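Local coordinates for protein uncharacterized conserved (PDB 7O21) that probably acts as a peptidoglycan LD-carboxypeptidase of the YkuD family, editing the cell wall to generate the curvature of a predatory bacterium, at residues 45-50 and 179-184. Sequence-based numbering, arbitrary orientation.
Sequences LVDKEQ and VNYVSK
Asp-47, at the end of strand 42-47 in the sheet of the L,D-transpeptidase fold, comes nearest to Val-179, shortly before the short strand 181-182, their CA atoms 5.9 Å apart. The two side chains cross obliquely: CG2 of Val-179 lies 3.6 Å from CB of Asp-47, and Val-179 CB sits 3.6 Å from Asp-47 OD2. Leu-45, two residues back on the same strand, adds CD2 at 4.2 Å from Val-179 CG1 and meets the hydroxyl of Tyr-181 tip to tip; Pro-27 touches all three of Leu-45, Val-179 and Tyr-181. With CG anti to the backbone N (chi1 177°), the Asp-47 carboxylate is carried across to Val-179. Asp-47 OD1 accepts from Gln-50 N at 3.0 Å, from above the carboxylate plane, an Asx motif that ties down the turn after the strand. Water joins the segments: one molecule accepts from Val-179 N and lies 2.9 Å from Asp-47 OD1, a second links Asp-47 OD2 to Tyr-181 OH, which also bonds Lys-65, and a third bridges Asp-47 OD2 and Val-179 O. The polar link between the segments thus runs through water, and the backbone N-H and waters round the buried carboxylate are consistent with a charged Asp-47.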
ATOM      1  N   LEU A  45      -4.459   5.098  21.212  1.00 15.30           N
ATOM      2  CA  LEU A  45      -4.637   6.546  21.164  1.00 16.28           C
ATOM      3  C   LEU A  45      -3.390   7.198  21.742  1.00 15.66           C
ATOM      4  O   LEU A  45      -3.010   6.908  22.884  1.00 17.37           O
ATOM      5  CB  LEU A  45      -5.860   6.974  21.979  1.00 15.72           C
ATOM      6  CG  LEU A  45      -6.014   8.480  22.173  1.00 21.17           C
ATOM      7  CD1 LEU A  45      -6.306   9.153  20.853  1.00 20.56           C
ATOM      8  CD2 LEU A  45      -7.120   8.761  23.192  1.00 25.92           C
ATOM      9  N   VAL A  46      -2.746   8.058  20.955  1.00 14.55           N
ATOM     10  CA  VAL A  46      -1.531   8.758  21.379  1.00 15.21           C
ATOM     11  C   VAL A  46      -1.870  10.227  21.598  1.00 17.73           C
ATOM     12  O   VAL A  46      -2.349  10.908  20.685  1.00 15.95           O
ATOM     13  CB  VAL A  46      -0.396   8.609  20.358  1.00 15.58           C
ATOM     14  CG1 VAL A  46       0.866   9.341  20.849  1.00 16.37           C
ATOM     15  CG2 VAL A  46      -0.111   7.146  20.067  1.00 16.69           C
ATOM     16  N   ASP A  47      -1.602  10.721  22.802  1.00 16.34           N
ATOM     17  CA  ASP A  47      -1.888  12.094  23.212  1.00 19.53           C
ATOM     18  C   ASP A  47      -0.529  12.779  23.345  1.00 19.57           C
ATOM     19  O   ASP A  47       0.170  12.592  24.346  1.00 18.15           O
ATOM     20  CB  ASP A  47      -2.643  12.037  24.540  1.00 18.12           C
ATOM     21  CG  ASP A  47      -2.949  13.395  25.125  1.00 21.39           C
ATOM     22  OD1 ASP A  47      -2.330  14.404  24.730  1.00 21.02           O
ATOM     23  OD2 ASP A  47      -3.830  13.437  26.008  1.00 25.82           O
ATOM     24  N   LYS A  48      -0.140  13.556  22.326  1.00 16.54           N
ATOM     25  CA  LYS A  48       1.191  14.162  22.339  1.00 18.96           C
ATOM     26  C   LYS A  48       1.358  15.115  23.509  1.00 19.46           C
ATOM     27  O   LYS A  48       2.411  15.128  24.157  1.00 20.44           O
ATOM     28  CB  LYS A  48       1.482  14.903  21.036  1.00 18.03           C
ATOM     29  CG  LYS A  48       1.518  14.030  19.794  1.00 19.76           C
ATOM     30  CD  LYS A  48       1.918  14.897  18.602  1.00 20.22           C
ATOM     31  CE  LYS A  48       1.921  14.126  17.300  1.00 20.66           C
ATOM     32  NZ  LYS A  48       2.011  15.082  16.153  1.00 22.13           N
ATOM     33  N   GLU A  49       0.334  15.928  23.788  1.00 18.99           N
ATOM     34  CA  GLU A  49       0.454  16.938  24.836  1.00 20.39           C
ATOM     35  C   GLU A  49       0.714  16.295  26.192  1.00 19.34           C
ATOM     36  O   GLU A  49       1.587  16.741  26.946  1.00 21.45           O
ATOM     37  CB  GLU A  49      -0.812  17.790  24.874  1.00 21.83           C
ATOM     38  CG  GLU A  49      -0.872  18.747  26.049  1.00 26.15           C
ATOM     39  CD  GLU A  49      -2.215  19.434  26.156  1.00 39.50           C
ATOM     40  OE1 GLU A  49      -3.049  19.242  25.248  1.00 42.64           O
ATOM     41  OE2 GLU A  49      -2.440  20.163  27.145  1.00 53.85           O
ATOM     42  N   GLN A  50      -0.044  15.245  26.527  1.00 20.82           N
ATOM     43  CA  GLN A  50       0.102  14.566  27.808  1.00 22.46           C
ATOM     44  C   GLN A  50       1.208  13.523  27.815  1.00 19.26           C
ATOM     45  O   GLN A  50       1.495  12.961  28.879  1.00 21.41           O
ATOM     46  CB  GLN A  50      -1.223  13.925  28.222  1.00 23.21           C
ATOM     47  CG  GLN A  50      -2.358  14.938  28.419  1.00 26.28           C
ATOM     48  CD  GLN A  50      -2.031  15.995  29.462  1.00 40.09           C
ATOM     49  OE1 GLN A  50      -2.183  17.196  29.222  1.00 40.26           O
ATOM     50  NE2 GLN A  50      -1.577  15.551  30.624  1.00 35.13           N
ATOM     51  N   VAL A 179      -5.871  15.935  22.935  1.00 25.51           N
ATOM     52  CA  VAL A 179      -7.009  15.034  23.134  1.00 22.38           C
ATOM     53  C   VAL A 179      -8.016  15.730  24.040  1.00 23.30           C
ATOM     54  O   VAL A 179      -7.675  16.122  25.160  1.00 25.44           O
ATOM     55  CB  VAL A 179      -6.592  13.681  23.732  1.00 27.46           C
ATOM     56  CG1 VAL A 179      -7.824  12.829  24.039  1.00 25.31           C
ATOM     57  CG2 VAL A 179      -5.657  12.947  22.781  1.00 31.32           C
ATOM     58  N   ASN A 180      -9.247  15.894  23.557  1.00 19.96           N
ATOM     59  CA  ASN A 180     -10.322  16.523  24.325  1.00 23.64           C
ATOM     60  C   ASN A 180     -11.130  15.423  25.005  1.00 24.82           C
ATOM     61  O   ASN A 180     -11.804  14.639  24.334  1.00 26.51           O
ATOM     62  CB  ASN A 180     -11.215  17.344  23.395  1.00 26.08           C
ATOM     63  CG  ASN A 180     -12.425  17.937  24.103  1.00 31.06           C
ATOM     64  OD1 ASN A 180     -12.372  18.273  25.287  1.00 33.21           O
ATOM     65  ND2 ASN A 180     -13.530  18.063  23.375  1.00 35.32           N
ATOM     66  N   TYR A 181     -11.075  15.367  26.333  1.00 21.74           N
ATOM     67  CA  TYR A 181     -11.831  14.380  27.096  1.00 20.84           C
ATOM     68  C   TYR A 181     -13.165  14.981  27.522  1.00 23.27           C
ATOM     69  O   TYR A 181     -13.203  16.073  28.100  1.00 28.38           O
ATOM     70  CB  TYR A 181     -11.036  13.947  28.325  1.00 27.80           C
ATOM     71  CG  TYR A 181      -9.967  12.929  28.009  1.00 22.22           C
ATOM     72  CD1 TYR A 181     -10.256  11.572  28.005  1.00 23.40           C
ATOM     73  CD2 TYR A 181      -8.669  13.326  27.722  1.00 24.68           C
ATOM     74  CE1 TYR A 181      -9.282  10.636  27.721  1.00 24.40           C
ATOM     75  CE2 TYR A 181      -7.683  12.392  27.427  1.00 30.13           C
ATOM     76  CZ  TYR A 181      -7.999  11.047  27.433  1.00 29.32           C
ATOM     77  OH  TYR A 181      -7.036  10.101  27.150  1.00 31.35           O
ATOM     78  N   VAL A 182     -14.255  14.273  27.233  1.00 22.02           N
ATOM     79  CA  VAL A 182     -15.598  14.761  27.509  1.00 24.39           C
ATOM     80  C   VAL A 182     -16.356  13.752  28.367  1.00 20.40           C
ATOM     81  O   VAL A 182     -15.941  12.611  28.545  1.00 21.34           O
ATOM     82  CB  VAL A 182     -16.366  15.087  26.221  1.00 22.38           C
ATOM     83  CG1 VAL A 182     -15.630  16.171  25.450  1.00 23.94           C
ATOM     84  CG2 VAL A 182     -16.540  13.827  25.377  1.00 23.34           C
ATOM     85  N   SER A 183     -17.485  14.204  28.915  1.00 24.00           N
ATOM     86  CA  SER A 183     -18.308  13.325  29.726  1.00 22.45           C
ATOM     87  C   SER A 183     -18.888  12.195  28.881  1.00 23.90           C
ATOM     88  O   SER A 183     -19.023  12.302  27.659  1.00 24.66           O
ATOM     89  CB  SER A 183     -19.459  14.108  30.369  1.00 23.01           C
ATOM     90  OG  SER A 183     -20.403  14.532  29.400  1.00 26.73           O
ATOM     91  N   LYS A 184     -19.227  11.095  29.556  1.00 25.91           N
ATOM     92  CA  LYS A 184     -19.860   9.976  28.866  1.00 24.41           C
ATOM     93  C   LYS A 184     -21.138  10.422  28.168  1.00 28.21           C
ATOM     94  O   LYS A 184     -21.456   9.944  27.073  1.00 24.98           O
ATOM     95  CB  LYS A 184     -20.163   8.854  29.856  1.00 31.27           C
ATOM     96  CG  LYS A 184     -19.003   7.917  30.090  1.00 39.13           C
ATOM     97  CD  LYS A 184     -19.310   6.945  31.214  1.00 47.17           C
ATOM     98  CE  LYS A 184     -18.030   6.347  31.774  1.00 50.77           C
ATOM     99  NZ  LYS A 184     -17.645   6.959  33.073  1.00 53.54           N
TER
HETATM  100  O   HOH W   1      -4.300  16.395  25.293  1.00 28.18           O
HETATM  101  O   HOH W   2      -4.614  10.876  26.935  1.00 28.53           O
HETATM  102  O   HOH W   3      -5.510  15.354  26.978  1.00 31.36           O